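Local coordinates for protein myosin-17 (Arabidopsis thaliana, PDB 7KFL) that is a plant class XI myosin motor whose globular tail probably recognises cargo, at residues L163-Y167 with S383-T387. Numbering follows the deposited sequence.
Sequences LEKIY and SIPFT
F386 presents its ring edge to one face of the Y167 ring, with centroids 5.0 Å apart and planes at 73°, which defines a T-shaped (edge-to-face) pair; the closest atoms are Y167 CD2 and F386 CE2, at 3.6 Å. Two rotamers set this up: Y167 takes chi1 t from a CA-to-CB bond aimed at 383-387, and F386 takes chi1 p (61°) from an extended backbone (phi/psi -152/152), so its ring reaches the helix. Residues 163-167 are one turn within helix 150-186, with a hydrogen bond from Y167 N to L163 O of 2.9 Å. Residues 383-387 have no regular secondary structure; the closest CA pair across the segments is E164 and I384, 6.6 Å apart. Spacing i, i+1, i+4 places L163, E164 and Y167 around the F386 ring. L163 CD2 meets F386 CE1 at 4.1 Å, and the aliphatic part of E164 packs with its CG 3.7 Å from I384 CG1 and 4.3 Å from F386 CE1. P385 packs against the tyrosine, its CD 3.8 Å from Y167 CE1 and its CG 3.3 Å from Y167 OH. The two segments meet by apolar and aromatic contact, burying 312 Å² in total and joining the C-terminal tail of the cargo-binding domain to its long helix 150-186. T387 is the N-cap of helix 388-393, whose I391 touches both L163 and F386; Y167 and P385 also pack on helix 236-260, through K241 among others, while L163 reaches L78 and L85 of helix 71-89.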
# COMPACT_ATOMS: atom_id res chain seq x y z
N LEU A 163 -1.71 14.06 1.35
CA LEU A 163 -0.86 12.92 1.76
C LEU A 163 -1.59 11.61 1.44
O LEU A 163 -0.96 10.70 0.87
CB LEU A 163 -0.52 13.00 3.25
CG LEU A 163 0.26 11.82 3.82
CD1 LEU A 163 1.57 11.62 3.07
CD2 LEU A 163 0.52 11.99 5.30
N GLU A 164 -2.87 11.52 1.80
CA GLU A 164 -3.74 10.34 1.57
C GLU A 164 -3.90 10.11 0.06
O GLU A 164 -3.80 8.95 -0.37
CB GLU A 164 -5.08 10.52 2.28
CG GLU A 164 -4.97 10.41 3.79
CD GLU A 164 -6.18 10.89 4.58
OE1 GLU A 164 -7.20 11.23 3.95
OE2 GLU A 164 -6.08 10.91 5.82
N LYS A 165 -4.11 11.18 -0.71
CA LYS A 165 -4.25 11.14 -2.19
C LYS A 165 -2.95 10.64 -2.83
O LYS A 165 -3.01 9.74 -3.69
CB LYS A 165 -4.61 12.52 -2.74
CG LYS A 165 -4.67 12.62 -4.26
CD LYS A 165 -5.33 13.89 -4.75
CE LYS A 165 -5.14 14.12 -6.23
NZ LYS A 165 -5.88 13.13 -7.05
N ILE A 166 -1.81 11.21 -2.42
CA ILE A 166 -0.46 10.87 -2.94
C ILE A 166 -0.17 9.40 -2.61
O ILE A 166 0.11 8.63 -3.55
CB ILE A 166 0.61 11.84 -2.40
CG1 ILE A 166 0.47 13.22 -3.06
CG2 ILE A 166 2.01 11.28 -2.57
CD1 ILE A 166 1.13 14.34 -2.29
N TYR A 167 -0.28 9.01 -1.33
CA TYR A 167 -0.14 7.61 -0.86
C TYR A 167 -0.98 6.69 -1.75
O TYR A 167 -0.47 5.65 -2.21
CB TYR A 167 -0.59 7.47 0.60
CG TYR A 167 -0.73 6.04 1.06
CD1 TYR A 167 -1.91 5.34 0.87
CD2 TYR A 167 0.32 5.38 1.67
CE1 TYR A 167 -2.04 4.02 1.29
CE2 TYR A 167 0.21 4.07 2.10
CZ TYR A 167 -0.98 3.38 1.90
OH TYR A 167 -1.09 2.09 2.32
N SER A 383 -8.44 1.11 1.56
CA SER A 383 -8.62 2.12 2.63
C SER A 383 -7.30 2.88 2.86
O SER A 383 -6.25 2.37 2.42
CB SER A 383 -9.09 1.48 3.91
OG SER A 383 -8.02 0.84 4.58
N ILE A 384 -7.36 4.04 3.52
CA ILE A 384 -6.18 4.75 4.09
C ILE A 384 -5.89 4.09 5.44
O ILE A 384 -6.69 4.21 6.37
CB ILE A 384 -6.42 6.27 4.19
CG1 ILE A 384 -6.07 6.99 2.88
CG2 ILE A 384 -5.66 6.89 5.35
CD1 ILE A 384 -6.73 6.42 1.64
N PRO A 385 -4.77 3.35 5.59
CA PRO A 385 -4.51 2.58 6.80
C PRO A 385 -3.72 3.31 7.90
O PRO A 385 -3.11 2.63 8.72
CB PRO A 385 -3.69 1.42 6.22
CG PRO A 385 -2.82 2.10 5.18
CD PRO A 385 -3.71 3.17 4.58
N PHE A 386 -3.75 4.64 7.92
CA PHE A 386 -2.97 5.49 8.85
C PHE A 386 -3.68 6.82 9.12
O PHE A 386 -4.42 7.31 8.24
CB PHE A 386 -1.57 5.77 8.29
CG PHE A 386 -1.57 6.51 6.97
CD1 PHE A 386 -1.61 7.89 6.93
CD2 PHE A 386 -1.52 5.81 5.77
CE1 PHE A 386 -1.61 8.56 5.71
CE2 PHE A 386 -1.52 6.48 4.56
CZ PHE A 386 -1.56 7.86 4.53
N THR A 387 -3.44 7.38 10.31
CA THR A 387 -3.81 8.76 10.72
C THR A 387 -2.52 9.56 10.92
O THR A 387 -1.46 8.94 11.09
CB THR A 387 -4.69 8.74 11.98
OG1 THR A 387 -3.97 8.07 13.02
CG2 THR A 387 -6.02 8.06 11.76